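PDB 7KFL: myosin-17 from Arabidopsis thaliana, which probably carries cargo along actin filaments as a plant class XI myosin motor, its globular tail, the part crystallised here, being the cargo-binding domain. Local coordinates for residues V239-N251 with D289-I302. Numbering follows the deposited sequence.
Sequences VRKVFTQIFSFIN and DEYAGSAWDELRHI
Arg240 and Asn251, eleven residues apart on helix 236-260, each reach across to the backbone of segment 289-302. Bent at chi3 (-75°), the Arg240 chain brings NH1 to Glu290 O at 2.8 Å, with the acceptor near the guanidinium plane and the N-H somewhat bent, at 152°; CD packs against Gly293 CA. With alanine in place of Arg240, Glu290 O would probably lose this donor and a gap would open beside Gly293. Farther along the helix, Asn251 CG stands anti to the backbone N (chi1 178°), which carries OD1 to Ile302 N for a nearly straight bond of 3.1 Å in the first turn of helix 300-309, while the Asn251 side chain crosses that of His301 at about a right angle.

Apolar groups fill the middle. Ala295 CB sits over one face of the Phe247 ring, 3.8 Å from its centroid, a CH-pi contact. Leu299 divides its methyls, CD1 meeting Phe247 CD2 at 3.6 Å and CD2 lying against Ile250 CG2.

The close approach is consistent with a glycine at 293, the first residue past helix 289-292 to leave helical geometry, with positive phi, where a side chain would crowd Arg240 CB and Thr244 OG1. Thr244 OG1 turns back on its own helix to Arg240 O (2.6 Å), while CG2 meets Glu298 CG. Farther out, Trp283 of helix 267-287 meets the Phe243 and Phe247 rings, and Leu222 of helix 205-231 also touches Phe247. In this largely helical cargo-binding tail, one long helix of the DIL region thus packs along two successive short helices and the segment joining them, polar bonds reaching the helices and apolar contacts the connection between.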
loop_
_atom_site.group_PDB
_atom_site.type_symbol
_atom_site.label_atom_id
_atom_site.label_comp_id
_atom_site.label_asym_id
_atom_site.label_seq_id
_atom_site.Cartn_x
_atom_site.Cartn_y
_atom_site.Cartn_z
ATOM N N VAL A 239 7.458 1.865 -0.678
ATOM C CA VAL A 239 7.052 1.371 0.672
ATOM C C VAL A 239 6.086 2.390 1.293
ATOM O O VAL A 239 5.097 1.954 1.916
ATOM C CB VAL A 239 8.274 1.098 1.572
ATOM C CG1 VAL A 239 7.859 0.622 2.957
ATOM C CG2 VAL A 239 9.229 0.097 0.937
ATOM N N ARG A 240 6.354 3.689 1.118
ATOM C CA ARG A 240 5.467 4.803 1.555
ATOM C C ARG A 240 4.061 4.607 0.976
ATOM O O ARG A 240 3.086 4.822 1.724
ATOM C CB ARG A 240 6.019 6.165 1.123
ATOM C CG ARG A 240 7.196 6.653 1.954
ATOM C CD ARG A 240 7.398 8.155 1.868
ATOM N NE ARG A 240 7.977 8.577 0.598
ATOM C CZ ARG A 240 9.262 8.465 0.260
ATOM N NH1 ARG A 240 10.137 7.925 1.094
ATOM N NH2 ARG A 240 9.668 8.884 -0.926
ATOM N N LYS A 241 3.959 4.227 -0.304
ATOM C CA LYS A 241 2.662 3.990 -0.996
ATOM C C LYS A 241 1.927 2.839 -0.304
ATOM O O LYS A 241 0.777 3.055 0.115
ATOM C CB LYS A 241 2.851 3.666 -2.481
ATOM C CG LYS A 241 3.537 4.737 -3.323
ATOM C CD LYS A 241 3.165 6.164 -2.975
ATOM C CE LYS A 241 3.812 7.165 -3.908
ATOM N NZ LYS A 241 3.275 8.534 -3.723
ATOM N N VAL A 242 2.582 1.680 -0.168
ATOM C CA VAL A 242 1.975 0.419 0.361
ATOM C C VAL A 242 1.256 0.736 1.677
ATOM O O VAL A 242 0.045 0.459 1.774
ATOM C CB VAL A 242 3.016 -0.702 0.562
ATOM C CG1 VAL A 242 2.390 -1.951 1.167
ATOM C CG2 VAL A 242 3.732 -1.064 -0.728
ATOM N N PHE A 243 1.976 1.307 2.646
ATOM C CA PHE A 243 1.485 1.515 4.035
ATOM C C PHE A 243 0.397 2.596 4.047
ATOM O O PHE A 243 -0.586 2.419 4.796
ATOM C CB PHE A 243 2.655 1.793 4.983
ATOM C CG PHE A 243 3.452 0.557 5.316
ATOM C CD1 PHE A 243 2.869 -0.486 6.021
ATOM C CD2 PHE A 243 4.770 0.421 4.907
ATOM C CE1 PHE A 243 3.587 -1.634 6.316
ATOM C CE2 PHE A 243 5.487 -0.727 5.205
ATOM C CZ PHE A 243 4.895 -1.751 5.910
ATOM N N THR A 244 0.545 3.647 3.230
ATOM C CA THR A 244 -0.477 4.717 3.048
ATOM C C THR A 244 -1.779 4.082 2.543
ATOM O O THR A 244 -2.842 4.422 3.085
ATOM C CB THR A 244 0.015 5.826 2.110
ATOM O OG1 THR A 244 1.225 6.361 2.647
ATOM C CG2 THR A 244 -0.991 6.943 1.939
ATOM N N GLN A 245 -1.690 3.181 1.561
ATOM C CA GLN A 245 -2.854 2.449 0.988
ATOM C C GLN A 245 -3.421 1.466 2.024
ATOM O O GLN A 245 -4.640 1.221 1.988
ATOM C CB GLN A 245 -2.462 1.731 -0.306
ATOM C CG GLN A 245 -2.223 2.678 -1.474
ATOM C CD GLN A 245 -2.374 2.010 -2.820
ATOM O OE1 GLN A 245 -2.064 0.831 -2.992
ATOM N NE2 GLN A 245 -2.848 2.767 -3.796
ATOM N N ILE A 246 -2.579 0.925 2.910
ATOM C CA ILE A 246 -2.985 -0.061 3.958
ATOM C C ILE A 246 -3.694 0.670 5.106
ATOM O O ILE A 246 -4.682 0.120 5.627
ATOM C CB ILE A 246 -1.769 -0.877 4.441
ATOM C CG1 ILE A 246 -1.303 -1.866 3.370
ATOM C CG2 ILE A 246 -2.062 -1.580 5.760
ATOM C CD1 ILE A 246 -2.169 -3.100 3.251
ATOM N N PHE A 247 -3.201 1.848 5.505
ATOM C CA PHE A 247 -3.816 2.684 6.570
ATOM C C PHE A 247 -5.167 3.212 6.070
ATOM O O PHE A 247 -6.110 3.308 6.885
ATOM C CB PHE A 247 -2.863 3.791 7.030
ATOM C CG PHE A 247 -1.982 3.396 8.190
ATOM C CD1 PHE A 247 -1.109 2.323 8.083
ATOM C CD2 PHE A 247 -2.028 4.089 9.391
ATOM C CE1 PHE A 247 -0.301 1.956 9.149
ATOM C CE2 PHE A 247 -1.218 3.722 10.455
ATOM C CZ PHE A 247 -0.357 2.656 10.333
ATOM N N SER A 248 -5.257 3.522 4.773
ATOM C CA SER A 248 -6.527 3.784 4.042
ATOM C C SER A 248 -7.527 2.656 4.337
ATOM O O SER A 248 -8.652 2.962 4.766
ATOM C CB SER A 248 -6.284 3.943 2.559
ATOM O OG SER A 248 -7.334 3.367 1.798
ATOM N N PHE A 249 -7.113 1.401 4.137
ATOM C CA PHE A 249 -7.919 0.177 4.395
ATOM C C PHE A 249 -8.352 0.135 5.868
ATOM O O PHE A 249 -9.542 -0.121 6.138
ATOM C CB PHE A 249 -7.127 -1.068 3.986
ATOM C CG PHE A 249 -7.702 -2.380 4.453
ATOM C CD1 PHE A 249 -8.787 -2.949 3.804
ATOM C CD2 PHE A 249 -7.145 -3.054 5.528
ATOM C CE1 PHE A 249 -9.310 -4.162 4.229
ATOM C CE2 PHE A 249 -7.671 -4.266 5.952
ATOM C CZ PHE A 249 -8.750 -4.819 5.301
ATOM N N ILE A 250 -7.421 0.375 6.795
ATOM C CA ILE A 250 -7.685 0.367 8.267
ATOM C C ILE A 250 -8.732 1.441 8.581
ATOM O O ILE A 250 -9.718 1.125 9.277
ATOM C CB ILE A 250 -6.383 0.565 9.071
ATOM C CG1 ILE A 250 -5.531 -0.707 9.063
ATOM C CG2 ILE A 250 -6.678 1.032 10.491
ATOM C CD1 ILE A 250 -4.099 -0.495 9.499
ATOM N N ASN A 251 -8.515 2.659 8.080
ATOM C CA ASN A 251 -9.408 3.832 8.279
ATOM C C ASN A 251 -10.837 3.467 7.865
ATOM O O ASN A 251 -11.773 3.839 8.591
ATOM C CB ASN A 251 -8.932 5.044 7.478
ATOM C CG ASN A 251 -9.856 6.229 7.640
ATOM O OD1 ASN A 251 -9.917 6.830 8.709
ATOM N ND2 ASN A 251 -10.587 6.560 6.588
ATOM N N ASP A 289 8.686 8.960 8.637
ATOM C CA ASP A 289 7.940 9.483 7.459
ATOM C C ASP A 289 8.526 8.904 6.164
ATOM O O ASP A 289 7.779 8.839 5.172
ATOM C CB ASP A 289 7.941 11.016 7.437
ATOM C CG ASP A 289 7.088 11.648 8.527
ATOM O OD1 ASP A 289 5.871 11.371 8.558
ATOM O OD2 ASP A 289 7.650 12.408 9.342
ATOM N N GLU A 290 9.802 8.501 6.174
ATOM C CA GLU A 290 10.514 7.915 5.003
ATOM C C GLU A 290 9.828 6.616 4.554
ATOM O O GLU A 290 9.824 6.358 3.337
ATOM C CB GLU A 290 11.989 7.657 5.330
ATOM C CG GLU A 290 12.724 6.891 4.240
ATOM C CD GLU A 290 14.235 7.037 4.242
ATOM O OE1 GLU A 290 14.718 8.160 3.984
ATOM O OE2 GLU A 290 14.928 6.027 4.489
ATOM N N TYR A 291 9.299 5.822 5.491
ATOM C CA TYR A 291 8.691 4.489 5.224
ATOM C C TYR A 291 7.186 4.489 5.527
ATOM O O TYR A 291 6.487 3.626 4.964
ATOM C CB TYR A 291 9.422 3.407 6.023
ATOM C CG TYR A 291 10.811 3.107 5.522
ATOM C CD1 TYR A 291 11.019 2.187 4.508
ATOM C CD2 TYR A 291 11.919 3.749 6.052
ATOM C CE1 TYR A 291 12.292 1.906 4.038
ATOM C CE2 TYR A 291 13.198 3.479 5.593
ATOM C CZ TYR A 291 13.387 2.553 4.581
ATOM O OH TYR A 291 14.643 2.281 4.123
ATOM N N ALA A 292 6.709 5.401 6.382
ATOM C CA ALA A 292 5.284 5.539 6.770
ATOM C C ALA A 292 4.560 6.491 5.810
ATOM O O ALA A 292 3.353 6.285 5.581
ATOM C CB ALA A 292 5.180 6.024 8.195
ATOM N N GLY A 293 5.265 7.500 5.287
ATOM C CA GLY A 293 4.702 8.530 4.391
ATOM C C GLY A 293 3.685 9.390 5.119
ATOM O O GLY A 293 4.082 10.078 6.080
ATOM N N SER A 294 2.421 9.342 4.683
ATOM C CA SER A 294 1.267 10.045 5.306
ATOM C C SER A 294 0.221 9.017 5.757
ATOM O O SER A 294 -0.985 9.328 5.698
ATOM C CB SER A 294 0.683 11.062 4.356
ATOM O OG SER A 294 0.174 10.434 3.190
ATOM N N ALA A 295 0.677 7.841 6.204
ATOM C CA ALA A 295 -0.168 6.717 6.676
ATOM C C ALA A 295 -1.031 7.175 7.857
ATOM O O ALA A 295 -2.192 6.739 7.934
ATOM C CB ALA A 295 0.695 5.539 7.054
ATOM N N TRP A 296 -0.484 8.019 8.737
ATOM C CA TRP A 296 -1.185 8.548 9.938
ATOM C C TRP A 296 -2.378 9.409 9.506
ATOM O O TRP A 296 -3.459 9.251 10.106
ATOM C CB TRP A 296 -0.213 9.317 10.847
ATOM C CG TRP A 296 -0.853 9.900 12.070
ATOM C CD1 TRP A 296 -0.837 11.208 12.462
ATOM C CD2 TRP A 296 -1.630 9.196 13.057
ATOM N NE1 TRP A 296 -1.542 11.366 13.626
ATOM C CE2 TRP A 296 -2.040 10.150 14.015
ATOM C CE3 TRP A 296 -2.017 7.861 13.229
ATOM C CZ2 TRP A 296 -2.815 9.806 15.123
ATOM C CZ3 TRP A 296 -2.782 7.522 14.324
ATOM C CH2 TRP A 296 -3.174 8.483 15.257
ATOM N N ASP A 297 -2.197 10.258 8.487
ATOM C CA ASP A 297 -3.222 11.219 7.993
ATOM C C ASP A 297 -4.341 10.485 7.239
ATOM O O ASP A 297 -5.401 11.098 7.032
ATOM C CB ASP A 297 -2.588 12.312 7.128
ATOM C CG ASP A 297 -1.808 13.342 7.930
ATOM O OD1 ASP A 297 -2.176 13.578 9.104
ATOM O OD2 ASP A 297 -0.836 13.900 7.379
ATOM N N GLU A 298 -4.130 9.226 6.850
ATOM C CA GLU A 298 -5.168 8.385 6.193
ATOM C C GLU A 298 -6.240 7.970 7.209
ATOM O O GLU A 298 -7.351 7.632 6.763
ATOM C CB GLU A 298 -4.530 7.166 5.525
ATOM C CG GLU A 298 -3.850 7.507 4.214
ATOM C CD GLU A 298 -4.803 8.064 3.172
ATOM O OE1 GLU A 298 -5.788 7.367 2.849
ATOM O OE2 GLU A 298 -4.576 9.206 2.712
ATOM N N LEU A 299 -5.925 8.004 8.510
ATOM C CA LEU A 299 -6.856 7.641 9.616
ATOM C C LEU A 299 -7.650 8.872 10.085
ATOM O O LEU A 299 -8.342 8.757 11.119
ATOM C CB LEU A 299 -6.052 7.050 10.781
ATOM C CG LEU A 299 -5.321 5.738 10.503
ATOM C CD1 LEU A 299 -4.464 5.344 11.694
ATOM C CD2 LEU A 299 -6.295 4.619 10.171
ATOM N N ARG A 300 -7.561 9.999 9.368
ATOM C CA ARG A 300 -8.159 11.303 9.773
ATOM C C ARG A 300 -9.664 11.143 10.044
ATOM O O ARG A 300 -10.157 11.837 10.951
ATOM C CB ARG A 300 -7.875 12.391 8.729
ATOM C CG ARG A 300 -8.410 12.103 7.333
ATOM C CD ARG A 300 -7.829 13.052 6.298
ATOM N NE ARG A 300 -8.136 12.633 4.931
ATOM C CZ ARG A 300 -8.755 13.372 4.007
ATOM N NH1 ARG A 300 -9.144 14.610 4.268
ATOM N NH2 ARG A 300 -8.971 12.864 2.804
ATOM N N HIS A 301 -10.363 10.271 9.305
ATOM C CA HIS A 301 -11.811 9.971 9.497
ATOM C C HIS A 301 -12.030 9.310 10.862
ATOM O O HIS A 301 -12.759 9.888 11.690
ATOM C CB HIS A 301 -12.367 9.060 8.393
ATOM C CG HIS A 301 -12.493 9.697 7.049
ATOM N ND1 HIS A 301 -13.682 10.241 6.602
ATOM C CD2 HIS A 301 -11.604 9.845 6.043
ATOM C CE1 HIS A 301 -13.515 10.715 5.384
ATOM N NE2 HIS A 301 -12.247 10.485 5.019
ATOM N N ILE A 302 -11.443 8.128 11.072
ATOM C CA ILE A 302 -11.642 7.311 12.308
ATOM C C ILE A 302 -11.156 8.112 13.523
ATOM O O ILE A 302 -11.850 8.081 14.551
ATOM C CB ILE A 302 -10.974 5.919 12.206
ATOM C CG1 ILE A 302 -11.264 5.054 13.438
ATOM C CG2 ILE A 302 -9.476 6.021 11.955
ATOM C CD1 ILE A 302 -12.733 4.820 13.709
#